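Local structure of actibind (Aspergillus niger, 3D3Z) at residues A[17-22]-A[118-123]; A[22-27]-A[207-212]; A[154-159]-A[176-181]; A[169-174]-A[228-233]; A[200-205]-A[218-223]. The protein cleaves RNA as a T2-family ribonuclease, probably without base specificity but with a preference for adenylic acid. All blocks are in the same frame, centred on the assembly; numbering follows the deposited sequence. Where two conformers were deposited one is given.

Contact 1 of 5, residues A[17-22]-A[118-123]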
# COMPACT_ATOMS: atom_id res chain seq x y z
N ASN A 17 -2.55 -23.11 6.43
CA ASN A 17 -1.41 -23.19 7.36
C ASN A 17 -1.67 -22.37 8.61
O ASN A 17 -2.57 -21.51 8.62
CB ASN A 17 -0.15 -22.72 6.63
CG ASN A 17 0.38 -23.75 5.66
OD1 ASN A 17 0.32 -23.59 4.42
ND2 ASN A 17 0.93 -24.84 6.22
N GLU A 18 -0.93 -22.63 9.68
CA GLU A 18 -1.11 -21.93 10.95
C GLU A 18 -0.29 -20.65 10.97
O GLU A 18 0.85 -20.61 10.44
CB GLU A 18 -0.76 -22.81 12.16
CG GLU A 18 -1.89 -23.75 12.63
CD GLU A 18 -2.82 -23.14 13.72
OE1 GLU A 18 -2.97 -21.90 13.78
OE2 GLU A 18 -3.39 -23.90 14.53
N ALA A 19 -0.91 -19.62 11.53
CA ALA A 19 -0.34 -18.29 11.73
C ALA A 19 0.94 -18.41 12.56
O ALA A 19 0.94 -19.02 13.63
CB ALA A 19 -1.33 -17.39 12.45
N SER A 20 1.99 -17.79 12.06
CA SER A 20 3.28 -17.79 12.72
C SER A 20 4.03 -16.62 12.19
O SER A 20 3.54 -15.88 11.33
CB SER A 20 4.09 -19.07 12.41
OG SER A 20 4.55 -19.06 11.07
N CYS A 21 5.26 -16.45 12.67
CA CYS A 21 6.12 -15.47 12.06
C CYS A 21 6.40 -15.66 10.57
O CYS A 21 6.83 -14.68 9.92
CB CYS A 21 7.44 -15.33 12.86
SG CYS A 21 7.17 -14.66 14.42
N CYS A 22 6.18 -16.87 10.02
CA CYS A 22 6.41 -17.13 8.63
C CYS A 22 5.12 -17.43 7.85
O CYS A 22 5.17 -18.04 6.75
CB CYS A 22 7.42 -18.26 8.44
SG CYS A 22 9.14 -17.73 8.84
N CYS A 118 -1.92 -4.91 12.63
CA CYS A 118 -2.69 -6.09 12.26
C CYS A 118 -1.92 -7.07 11.37
O CYS A 118 -2.48 -8.09 10.95
CB CYS A 118 -4.02 -5.62 11.59
SG CYS A 118 -5.13 -4.78 12.73
N ILE A 119 -0.68 -6.77 11.04
CA ILE A 119 0.16 -7.67 10.25
C ILE A 119 0.86 -8.62 11.27
O ILE A 119 1.81 -8.24 11.99
CB ILE A 119 1.12 -6.88 9.39
CG1 ILE A 119 0.33 -5.92 8.49
CG2 ILE A 119 2.01 -7.82 8.55
CD1 ILE A 119 1.18 -5.03 7.60
N ASN A 120 0.36 -9.85 11.36
CA ASN A 120 0.83 -10.75 12.41
C ASN A 120 2.32 -11.07 12.34
O ASN A 120 2.95 -11.28 13.38
CB ASN A 120 -0.01 -12.04 12.45
CG ASN A 120 0.30 -12.94 11.30
OD1 ASN A 120 0.01 -12.60 10.17
ND2 ASN A 120 0.96 -14.06 11.56
N THR A 121 2.91 -11.07 11.14
CA THR A 121 4.29 -11.47 10.94
C THR A 121 5.34 -10.36 11.27
O THR A 121 6.54 -10.60 11.16
CB THR A 121 4.54 -11.96 9.51
OG1 THR A 121 4.17 -10.91 8.60
CG2 THR A 121 3.73 -13.26 9.19
N ILE A 122 4.85 -9.21 11.76
CA ILE A 122 5.63 -7.98 12.04
C ILE A 122 5.94 -7.83 13.53
O ILE A 122 6.67 -6.94 13.94
CB ILE A 122 4.79 -6.72 11.58
CG1 ILE A 122 4.60 -6.75 10.06
CG2 ILE A 122 5.43 -5.40 12.02
CD1 ILE A 122 4.33 -5.39 9.40
N GLU A 123 5.33 -8.66 14.35
CA GLU A 123 5.41 -8.49 15.78
C GLU A 123 6.88 -8.63 16.27
O GLU A 123 7.72 -9.26 15.61
CB GLU A 123 4.45 -9.45 16.48
CG GLU A 123 2.98 -9.20 16.07
CD GLU A 123 2.05 -10.34 16.42
OE1 GLU A 123 2.40 -11.18 17.27
OE2 GLU A 123 0.94 -10.39 15.83
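Thr121 pushes its methyl group into the turn formed by Ser20 and Cys21. CG2 lies 3.4 Å from Ser20 O and 3.5 Å from Cys21 O, so a single methyl touches two successive carbonyl oxygens of the 17-22 segment. CB follows close behind, 3.6 Å from Cys21 O. CG2 stands anti to the carbonyl carbon of Thr121, beside its backbone N, where it can reach that pair. Cys21 takes part through its backbone: its CB points away from the 118-123 segment, although the two chains come to 4.5 Å between the CA atoms of Cys21 and Thr121. Its sulphur is occupied elsewhere, in a disulfide to Cys126.

Asn120 supplies the polar share. Its ND2 comes to 3.2 Å from Ser20 O and passes 4.1 Å from Ala19 CB at the edge of the contact. The amide is hydrogen-bonded to residues that follow the 17-22 segment: ND2 donates to Phe23 O and OD1 accepts from Ser25 N. This fixes its rotation and ties the loop before strand 29-35 to the loop after helix 104-116.

Within the 17-22 segment, Ser20 OG accepts from Cys22 N at 2.9 Å and holds the turn in shape. The arrangement is an ST turn, Ser20 to Cys22, that includes two disulfide cysteines, Cys22 pairing with Cys5, in the cross-linked N-terminal region of this T2 ribonuclease.

Contact 2 of 5, residues A[22-27]-A[207-212]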
# COMPACT_ATOMS: atom_id res chain seq x y z
N CYS A 22 6.18 -16.87 10.02
CA CYS A 22 6.41 -17.13 8.63
C CYS A 22 5.12 -17.43 7.85
O CYS A 22 5.17 -18.04 6.75
CB CYS A 22 7.42 -18.26 8.44
SG CYS A 22 9.14 -17.73 8.84
N PHE A 23 3.99 -17.05 8.43
CA PHE A 23 2.70 -17.19 7.74
C PHE A 23 1.69 -16.10 8.09
O PHE A 23 1.24 -16.02 9.22
CB PHE A 23 2.08 -18.57 8.02
CG PHE A 23 0.99 -18.94 7.04
CD1 PHE A 23 1.30 -19.10 5.70
CD2 PHE A 23 -0.34 -19.04 7.45
CE1 PHE A 23 0.30 -19.43 4.77
CE2 PHE A 23 -1.36 -19.34 6.53
CZ PHE A 23 -1.01 -19.54 5.19
N ASN A 24 1.35 -15.26 7.11
CA ASN A 24 0.39 -14.18 7.29
C ASN A 24 -1.05 -14.71 7.34
O ASN A 24 -1.57 -15.25 6.34
CB ASN A 24 0.56 -13.09 6.20
CG ASN A 24 1.82 -12.24 6.41
OD1 ASN A 24 1.84 -11.33 7.26
ND2 ASN A 24 2.87 -12.53 5.62
N SER A 25 -1.64 -14.61 8.52
CA SER A 25 -2.95 -15.14 8.82
C SER A 25 -3.40 -14.58 10.13
O SER A 25 -2.61 -14.53 11.10
CB SER A 25 -2.90 -16.67 8.89
OG SER A 25 -4.18 -17.25 9.10
N PRO A 26 -4.68 -14.17 10.21
CA PRO A 26 -5.75 -14.27 9.19
C PRO A 26 -5.61 -13.23 8.05
O PRO A 26 -6.21 -13.38 7.00
CB PRO A 26 -7.04 -14.08 9.99
CG PRO A 26 -6.67 -13.28 11.18
CD PRO A 26 -5.16 -13.54 11.45
N GLY A 27 -4.77 -12.23 8.27
CA GLY A 27 -4.49 -11.21 7.25
C GLY A 27 -3.54 -11.66 6.16
O GLY A 27 -2.45 -11.14 6.04
N GLY A 207 6.29 -16.26 3.36
CA GLY A 207 7.13 -15.79 4.45
C GLY A 207 6.57 -14.61 5.24
O GLY A 207 5.36 -14.51 5.51
N SER A 208 7.48 -13.74 5.63
CA SER A 208 7.11 -12.59 6.44
C SER A 208 6.65 -11.44 5.56
O SER A 208 7.09 -11.32 4.43
CB SER A 208 8.32 -12.11 7.26
OG SER A 208 8.00 -11.01 8.08
N ALA A 209 5.76 -10.62 6.10
CA ALA A 209 5.38 -9.36 5.43
C ALA A 209 6.56 -8.46 5.28
O ALA A 209 6.56 -7.63 4.37
CB ALA A 209 4.26 -8.62 6.18
N ILE A 210 7.58 -8.58 6.17
CA ILE A 210 8.85 -7.87 5.97
C ILE A 210 9.88 -8.77 5.31
O ILE A 210 10.41 -9.66 5.94
CB ILE A 210 9.48 -7.33 7.31
CG1 ILE A 210 8.42 -6.59 8.15
CG2 ILE A 210 10.74 -6.52 7.01
CD1 ILE A 210 8.03 -5.22 7.68
N GLY A 211 10.14 -8.54 4.05
CA GLY A 211 11.13 -9.29 3.31
C GLY A 211 10.65 -10.56 2.63
O GLY A 211 11.42 -11.19 1.91
N GLY A 212 9.39 -10.95 2.84
CA GLY A 212 8.84 -12.09 2.13
C GLY A 212 8.57 -11.80 0.68
O GLY A 212 8.80 -10.69 0.16
O HOH W 1 4.40 -18.07 4.23
O HOH W 2 2.93 -15.21 4.47
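Asn24 and Gly207 meet through water more than directly. Asn24 ND2 lies 3.2 Å from Gly207 O, but the angle is too poor for a hydrogen bond. A water settles the matter: it accepts from Asn24 ND2 at 2.9 Å and from Asn24 N at 3.1 Å, and bonds Gly207 O at 2.7 Å. Chi1 of -73° keeps CG beside the backbone N, an arrangement in which one water can serve both donors of the residue. A second water does similar work on the backbones, accepting from Gly207 N at 2.8 Å and bonding Cys22 O. The amide's other branch, OD1, rests 3.8 Å from Ala209 CB; the side chain of Ala209 is about 11 Å from that of His115, a predicted active-site residue.

Further out, OD1 is hydrogen-bonded to Thr121 OG1, which also bonds Ala209 N. This hydroxyl, with the water on ND2, helps fix the amide's rotation and holds the second segment to it. Gly207 has a positive phi of 93°, and at its backbone angles a beta carbon would collide with the carbonyl oxygen of the residue before. Beyond it the chain is shaped by Ser208, whose OG accepts from Ile210 N at 3.1 Å.

The result is a buried, hydrated junction between the loop leading into strand 29-35 and an ST turn in the loop that joins strands 195-206 and 213-216, an antiparallel hairpin of the central sheet.

Contact 3 of 5, residues A[154-159]-A[176-181]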
# COMPACT_ATOMS: atom_id res chain seq x y z
N THR A 154 3.03 5.32 -14.80
CA THR A 154 3.72 4.83 -15.98
C THR A 154 2.99 3.66 -16.63
O THR A 154 2.92 3.60 -17.85
CB THR A 154 5.15 4.43 -15.66
OG1 THR A 154 5.83 5.59 -15.18
CG2 THR A 154 5.88 3.95 -16.92
N ALA A 155 2.45 2.76 -15.85
CA ALA A 155 1.69 1.65 -16.43
C ALA A 155 0.49 2.20 -17.24
O ALA A 155 0.16 1.67 -18.31
CB ALA A 155 1.23 0.70 -15.36
N LEU A 156 -0.18 3.21 -16.69
CA LEU A 156 -1.30 3.88 -17.37
C LEU A 156 -0.81 4.64 -18.60
O LEU A 156 -1.35 4.48 -19.69
CB LEU A 156 -2.09 4.79 -16.41
CG LEU A 156 -2.96 4.06 -15.37
CD1 LEU A 156 -3.32 5.00 -14.21
CD2 LEU A 156 -4.24 3.44 -15.94
N SER A 157 0.22 5.45 -18.42
CA SER A 157 0.81 6.19 -19.51
C SER A 157 1.17 5.34 -20.73
O SER A 157 0.97 5.80 -21.89
CB SER A 157 2.07 6.88 -19.04
OG SER A 157 2.47 7.83 -19.99
N ASP A 158 1.74 4.16 -20.47
CA ASP A 158 2.26 3.24 -21.50
C ASP A 158 1.13 2.65 -22.34
O ASP A 158 1.36 2.15 -23.44
CB ASP A 158 2.98 2.04 -20.87
CG ASP A 158 4.36 2.36 -20.33
OD1 ASP A 158 4.92 3.45 -20.61
OD2 ASP A 158 4.88 1.49 -19.60
N ALA A 159 -0.06 2.63 -21.74
CA ALA A 159 -1.30 2.20 -22.36
C ALA A 159 -2.09 3.40 -22.89
O ALA A 159 -3.27 3.26 -23.17
CB ALA A 159 -2.12 1.44 -21.35
N ASP A 176 -6.80 -3.03 -17.37
CA ASP A 176 -5.86 -3.81 -18.15
C ASP A 176 -4.45 -3.23 -18.03
O ASP A 176 -3.48 -3.99 -17.88
CB ASP A 176 -6.27 -3.88 -19.64
CG ASP A 176 -7.56 -4.66 -19.89
OD1 ASP A 176 -8.06 -5.40 -19.02
OD2 ASP A 176 -8.07 -4.52 -21.03
N ALA A 177 -4.35 -1.90 -18.12
CA ALA A 177 -3.08 -1.18 -18.08
C ALA A 177 -2.31 -1.47 -16.78
O ALA A 177 -1.07 -1.61 -16.78
CB ALA A 177 -3.32 0.30 -18.23
N LEU A 178 -3.07 -1.62 -15.70
CA LEU A 178 -2.51 -1.77 -14.35
C LEU A 178 -2.29 -3.23 -14.02
O LEU A 178 -1.34 -3.59 -13.34
CB LEU A 178 -3.42 -1.08 -13.33
CG LEU A 178 -3.49 0.46 -13.50
CD1 LEU A 178 -4.56 1.03 -12.59
CD2 LEU A 178 -2.12 1.19 -13.31
N ALA A 179 -3.16 -4.08 -14.57
CA ALA A 179 -3.00 -5.51 -14.50
C ALA A 179 -1.64 -5.95 -15.09
O ALA A 179 -1.08 -6.97 -14.66
CB ALA A 179 -4.17 -6.21 -15.21
N ALA A 180 -1.13 -5.17 -16.04
CA ALA A 180 0.13 -5.44 -16.74
C ALA A 180 1.39 -5.34 -15.87
O ALA A 180 2.42 -5.91 -16.20
CB ALA A 180 0.27 -4.47 -17.90
N ILE A 181 1.30 -4.57 -14.78
CA ILE A 181 2.39 -4.50 -13.79
C ILE A 181 2.09 -5.31 -12.52
O ILE A 181 2.81 -5.19 -11.50
CB ILE A 181 2.75 -3.05 -13.43
CG1 ILE A 181 1.58 -2.34 -12.73
CG2 ILE A 181 3.27 -2.30 -14.64
CD1 ILE A 181 1.98 -0.98 -12.18
O HOH W 3 0.42 -0.98 -18.71
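Leu156 and Leu178 cross obliquely, each carrying its branched end over to the other helix. Leu156 CG sits 3.6 Å from Leu178 CD2, and in return Leu156 CD2 lies 3.9 Å from Leu178 CG, a reciprocal overlap of branch points and methyls. In both residues CG stands anti to the carbonyl carbon, and both CB atoms start off to one side of the contact; the ends of the chains make the approach.

Ala155, by contrast, points its CB toward the other segment. There it is received by Ile181, whose CG2 and CD1 both lie 3.7 Å from it, while Ala177 O and Leu178 CD2 close in from the same segment. In Ile181, chi1 of 65° sets CG1 between its own backbone N and carbonyl carbon. Ala159 and Ala177 face each other, CB to CB, at 3.5 Å.

Alanines on both sides bring the backbones near, to 5.4 Å between the CA atoms of Leu156 and Ala177: this is close helix-helix packing between two successive helices, 152-158 and 171-179. A water bridges them at one flank, donating to Ala155 O at 2.7 Å and to Ala177 O. Leu178 also touches Leu199 and Tyr201 of strand 195-206, while Leu156 packs on Tyr232.

Contact 4 of 5, residues A[169-174]-A[228-233]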
# COMPACT_ATOMS: atom_id res chain seq x y z
N TYR A 169 -12.03 8.12 -19.94
CA TYR A 169 -11.45 6.80 -20.08
C TYR A 169 -12.40 5.71 -19.67
O TYR A 169 -13.37 5.94 -18.93
CB TYR A 169 -10.11 6.69 -19.28
CG TYR A 169 -9.02 7.62 -19.74
CD1 TYR A 169 -8.28 7.34 -20.87
CD2 TYR A 169 -8.72 8.80 -19.03
CE1 TYR A 169 -7.30 8.20 -21.30
CE2 TYR A 169 -7.73 9.67 -19.46
CZ TYR A 169 -7.02 9.36 -20.59
OH TYR A 169 -6.01 10.19 -21.02
N LYS A 170 -12.11 4.52 -20.19
CA LYS A 170 -12.89 3.31 -19.92
C LYS A 170 -12.28 2.49 -18.79
O LYS A 170 -11.09 2.29 -18.74
CB LYS A 170 -13.04 2.46 -21.21
CG LYS A 170 -14.05 3.10 -22.24
CD LYS A 170 -13.64 2.89 -23.71
CE LYS A 170 -13.94 4.12 -24.65
NZ LYS A 170 -13.37 3.92 -26.08
N LEU A 171 -13.12 1.97 -17.91
CA LEU A 171 -12.65 1.21 -16.77
C LEU A 171 -11.78 0.04 -17.16
O LEU A 171 -10.76 -0.23 -16.52
CB LEU A 171 -13.81 0.72 -15.92
CG LEU A 171 -13.49 -0.01 -14.63
CD1 LEU A 171 -12.51 0.80 -13.71
CD2 LEU A 171 -14.78 -0.34 -13.91
N SER A 172 -12.21 -0.69 -18.20
CA SER A 172 -11.54 -1.91 -18.60
C SER A 172 -10.15 -1.59 -19.11
O SER A 172 -9.26 -2.41 -18.95
CB SER A 172 -12.37 -2.67 -19.67
OG SER A 172 -12.09 -2.15 -20.96
N ASP A 173 -9.96 -0.43 -19.75
CA ASP A 173 -8.65 -0.03 -20.23
C ASP A 173 -7.68 0.28 -19.05
O ASP A 173 -6.50 -0.10 -19.10
CB ASP A 173 -8.76 1.21 -21.15
CG ASP A 173 -9.28 0.85 -22.59
OD1 ASP A 173 -9.34 -0.34 -22.91
OD2 ASP A 173 -9.58 1.77 -23.36
N ILE A 174 -8.22 0.97 -18.04
CA ILE A 174 -7.50 1.32 -16.79
C ILE A 174 -7.08 0.02 -16.10
O ILE A 174 -5.90 -0.16 -15.77
CB ILE A 174 -8.40 2.17 -15.83
CG1 ILE A 174 -8.64 3.57 -16.41
CG2 ILE A 174 -7.77 2.28 -14.38
CD1 ILE A 174 -9.82 4.29 -15.81
N SER A 228 -17.40 3.75 -18.01
CA SER A 228 -16.82 4.78 -18.87
C SER A 228 -17.10 6.22 -18.39
O SER A 228 -17.82 6.46 -17.43
CB SER A 228 -17.32 4.59 -20.33
OG SER A 228 -18.71 4.86 -20.40
N GLY A 229 -16.51 7.16 -19.11
CA GLY A 229 -16.60 8.57 -18.83
C GLY A 229 -15.63 8.98 -17.73
O GLY A 229 -15.73 10.10 -17.22
N ILE A 230 -14.69 8.08 -17.37
CA ILE A 230 -13.80 8.30 -16.18
C ILE A 230 -12.81 9.42 -16.44
O ILE A 230 -12.08 9.44 -17.44
CB ILE A 230 -13.05 7.02 -15.73
CG1 ILE A 230 -14.04 5.98 -15.20
CG2 ILE A 230 -12.03 7.32 -14.59
CD1 ILE A 230 -13.47 4.49 -15.20
N LYS A 231 -12.79 10.38 -15.52
CA LYS A 231 -11.86 11.46 -15.63
C LYS A 231 -10.56 11.11 -14.90
O LYS A 231 -10.58 10.45 -13.88
CB LYS A 231 -12.41 12.74 -15.03
CG LYS A 231 -13.79 13.11 -15.55
CD LYS A 231 -14.26 14.44 -15.01
CE LYS A 231 -14.74 14.33 -13.56
NZ LYS A 231 -14.45 15.66 -12.86
N TYR A 232 -9.46 11.56 -15.48
CA TYR A 232 -8.12 11.45 -14.89
C TYR A 232 -7.59 12.88 -14.73
O TYR A 232 -6.92 13.40 -15.61
CB TYR A 232 -7.25 10.61 -15.79
CG TYR A 232 -5.94 10.07 -15.25
CD1 TYR A 232 -5.52 10.25 -13.93
CD2 TYR A 232 -5.12 9.30 -16.09
CE1 TYR A 232 -4.31 9.71 -13.48
CE2 TYR A 232 -3.93 8.75 -15.65
CZ TYR A 232 -3.53 8.96 -14.34
OH TYR A 232 -2.32 8.41 -13.94
N PRO A 233 -8.01 13.56 -13.66
CA PRO A 233 -7.69 15.00 -13.58
C PRO A 233 -6.20 15.30 -13.44
O PRO A 233 -5.50 14.58 -12.71
CB PRO A 233 -8.50 15.48 -12.37
CG PRO A 233 -9.49 14.40 -12.08
CD PRO A 233 -8.87 13.14 -12.53
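Tyr169 N donates to Ile230 O at 2.8 Å, with the N-H bent to 131°. The return bond, from Ile230 N to Tyr169 O, is 3.0 Å long and straighter at 149°. Together they make a single antiparallel bridge with Tyr169 and Ile230 as a hydrogen-bonded pair. Gly229 also faces Tyr169, at a positive phi of 81°, which makes this a G1 beta bulge.

Ile230 points its side chain toward the 169-174 segment. Its CB lies 3.4 Å from Tyr169 O, and its CD1 reaches Ile174 CD1 tip to tip at 3.7 Å. Leu171 CB comes within 3.9 Å of Ile230 CD1, so the end of Ile230 is lodged against the first turn of helix 171-179, just past Lys170 at the N-cap position. Tyr169 also meets Tyr232: Tyr169 CE2 is 3.8 Å from Tyr232 CB and near the plane of the Tyr232 ring, at its edge. Each phenol is anchored elsewhere, Tyr169 OH to Thr162 O and Tyr232 OH to Trp48 NE1.

Leu196 of strand 195-206 touches Ile174, Ile230 and Tyr232, Val189 of strand 188-192 touches Leu171 and Ile174, and Leu156 of helix 152-158 packs on Ile174. The bridge thus ties the chain after strand 213-216 to the N-terminal end of helix 171-179, beside the sheet.

Contact 5 of 5, residues A[200-205]-A[218-223]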
# COMPACT_ATOMS: atom_id res chain seq x y z
N TYR A 200 -6.08 -0.29 -5.18
CA TYR A 200 -5.63 -1.36 -4.25
C TYR A 200 -5.07 -2.54 -5.05
O TYR A 200 -5.81 -3.26 -5.74
CB TYR A 200 -6.69 -1.93 -3.33
CG TYR A 200 -7.70 -1.03 -2.64
CD1 TYR A 200 -7.50 0.35 -2.45
CD2 TYR A 200 -8.88 -1.59 -2.14
CE1 TYR A 200 -8.45 1.12 -1.80
CE2 TYR A 200 -9.83 -0.82 -1.49
CZ TYR A 200 -9.61 0.52 -1.31
OH TYR A 200 -10.58 1.26 -0.64
N TYR A 201 -3.76 -2.75 -4.94
CA TYR A 201 -3.10 -3.92 -5.52
C TYR A 201 -3.01 -5.02 -4.47
O TYR A 201 -2.39 -4.82 -3.42
CB TYR A 201 -1.72 -3.55 -6.03
CG TYR A 201 -1.62 -2.54 -7.15
CD1 TYR A 201 -1.55 -2.96 -8.49
CD2 TYR A 201 -1.49 -1.18 -6.90
CE1 TYR A 201 -1.38 -2.05 -9.51
CE2 TYR A 201 -1.34 -0.28 -7.93
CZ TYR A 201 -1.33 -0.72 -9.23
OH TYR A 201 -1.16 0.15 -10.27
N TYR A 202 -3.63 -6.17 -4.75
CA TYR A 202 -3.71 -7.30 -3.82
C TYR A 202 -2.56 -8.27 -4.05
O TYR A 202 -2.06 -8.46 -5.18
CB TYR A 202 -5.04 -8.05 -3.95
CG TYR A 202 -6.27 -7.26 -3.53
CD1 TYR A 202 -6.98 -7.59 -2.40
CD2 TYR A 202 -6.74 -6.19 -4.31
CE1 TYR A 202 -8.12 -6.84 -2.01
CE2 TYR A 202 -7.90 -5.46 -3.93
CZ TYR A 202 -8.57 -5.80 -2.80
OH TYR A 202 -9.69 -5.08 -2.44
N PHE A 203 -2.11 -8.85 -2.94
CA PHE A 203 -0.98 -9.79 -2.90
C PHE A 203 -1.23 -10.87 -1.88
O PHE A 203 -1.87 -10.68 -0.82
CB PHE A 203 0.31 -9.08 -2.46
CG PHE A 203 0.85 -8.13 -3.44
CD1 PHE A 203 1.69 -8.58 -4.44
CD2 PHE A 203 0.55 -6.78 -3.36
CE1 PHE A 203 2.21 -7.72 -5.33
CE2 PHE A 203 1.06 -5.92 -4.26
CZ PHE A 203 1.89 -6.39 -5.23
N ASN A 204 -0.70 -12.04 -2.16
CA ASN A 204 -0.47 -13.01 -1.10
C ASN A 204 1.06 -13.08 -0.89
O ASN A 204 1.83 -12.65 -1.76
CB ASN A 204 -1.07 -14.38 -1.42
CG ASN A 204 -2.62 -14.36 -1.64
OD1 ASN A 204 -3.39 -13.78 -0.87
ND2 ASN A 204 -3.04 -15.01 -2.68
N VAL A 205 1.45 -13.60 0.26
CA VAL A 205 2.85 -13.53 0.78
C VAL A 205 3.38 -14.92 1.16
O VAL A 205 2.73 -15.69 1.85
CB VAL A 205 2.98 -12.51 1.96
CG1 VAL A 205 4.44 -12.44 2.48
CG2 VAL A 205 2.54 -11.10 1.48
N GLU A 218 -5.59 -11.98 -6.78
CA GLU A 218 -6.87 -11.45 -7.26
C GLU A 218 -7.52 -10.45 -6.29
O GLU A 218 -7.61 -10.68 -5.07
CB GLU A 218 -7.84 -12.60 -7.56
CG GLU A 218 -8.89 -12.21 -8.57
CD GLU A 218 -9.64 -13.40 -9.10
OE1 GLU A 218 -9.03 -14.16 -9.90
OE2 GLU A 218 -10.83 -13.55 -8.73
N ARG A 219 -8.00 -9.34 -6.86
CA ARG A 219 -8.72 -8.34 -6.08
C ARG A 219 -9.97 -8.92 -5.43
O ARG A 219 -10.71 -9.69 -6.04
CB ARG A 219 -9.03 -7.11 -6.93
CG ARG A 219 -10.09 -7.34 -8.03
CD ARG A 219 -10.06 -6.23 -9.01
NE ARG A 219 -11.04 -6.45 -10.07
CZ ARG A 219 -11.23 -5.61 -11.08
NH1 ARG A 219 -10.55 -4.48 -11.14
NH2 ARG A 219 -12.14 -5.90 -12.02
N LEU A 220 -10.18 -8.58 -4.17
CA LEU A 220 -11.35 -9.02 -3.43
C LEU A 220 -12.47 -7.93 -3.48
O LEU A 220 -13.52 -8.10 -2.86
CB LEU A 220 -10.94 -9.35 -1.98
CG LEU A 220 -9.69 -10.24 -1.74
CD1 LEU A 220 -9.28 -10.31 -0.26
CD2 LEU A 220 -9.87 -11.65 -2.30
N GLU A 221 -12.22 -6.82 -4.18
CA GLU A 221 -13.21 -5.76 -4.46
C GLU A 221 -12.81 -5.28 -5.86
O GLU A 221 -11.62 -5.19 -6.14
CB GLU A 221 -13.13 -4.67 -3.39
CG GLU A 221 -14.45 -3.95 -3.11
CD GLU A 221 -14.33 -2.58 -2.39
OE1 GLU A 221 -13.41 -2.35 -1.56
OE2 GLU A 221 -15.21 -1.72 -2.67
N ASP A 222 -13.78 -5.01 -6.75
CA ASP A 222 -13.44 -4.68 -8.17
C ASP A 222 -13.29 -3.17 -8.47
O ASP A 222 -12.22 -2.69 -8.92
CB ASP A 222 -14.47 -5.26 -9.15
CG ASP A 222 -14.53 -6.79 -9.14
OD1 ASP A 222 -13.55 -7.45 -8.69
OD2 ASP A 222 -15.57 -7.32 -9.61
N SER A 223 -14.37 -2.43 -8.27
CA SER A 223 -14.37 -1.03 -8.63
C SER A 223 -15.69 -0.39 -8.26
O SER A 223 -16.76 -1.04 -8.25
CB SER A 223 -14.11 -0.81 -10.10
OG SER A 223 -14.08 0.57 -10.37
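Tyr202 offers the face of its ring to the backbone of Arg219 and Leu220, and CH-pi contact is the leading interaction. Arg219 CA stands 3.7 Å from the ring centroid, 22° off the normal. Leu220 N lies over the same face, 3.5 Å from Tyr202 CE1 and displaced toward the rim.

Apolar contact fills in around it. Arg219 CB is 3.6 Å from Tyr202 CD2, over that side of the face, while Leu220 CG sits 3.8 Å from Tyr202 CE1, over the other side of it.

Two polar oxygens approach at van der Waals distance. Tyr202 OH comes to 3.6 Å from Glu221 CB, and Glu221 OE1 is 3.9 Å from Tyr200 CE2, the ring and carboxylate planes turned 63° apart.

The charged bonds run along or outward from the loop. Arg219 leaves Tyr202 by an extended chain, its guanidinium reaching Glu175 in a salt bridge and the carbonyl of Pro187. Its NE lies 3.0 Å from Asp222 OD1, a weak and doubtful bond since Asp222 was modelled in two conformers.

Tyr202 belongs to strand 195-206 of the central sheet, and the side chain of Tyr200, two residues earlier, is about 5 Å from that of His51, a predicted active-site residue. Across the contact, then, the loop lies on the strand by dispersion and by C-H groups against the aromatic face, while the position of the guanidinium is set by partners beyond the strand.

Contacts 2 and 3 are buried, contact 4 is partly so, and contacts 1 and 5 lie at the surface. Contacts 1 and 2 share Cys22 and the loop before strand 29-35, joined by the hydroxyl of Thr121; contact 1 sets a methyl and an amide against carbonyl oxygens, contact 2 works through waters, and the disulfides lead elsewhere. Contacts 3 and 4 lie across the chain's centre from contact 1, share helix 171-179 and touch through Leu156 and Tyr232; aliphatic packing dominates contact 3, whereas contact 4 adds backbone bonds. Contact 5 stands between the groups: Val205 meets Asn24 of contact 2, Tyr201 meets Leu178 and Ile181 of contact 3, and Ser223 meets Leu171 of contact 4.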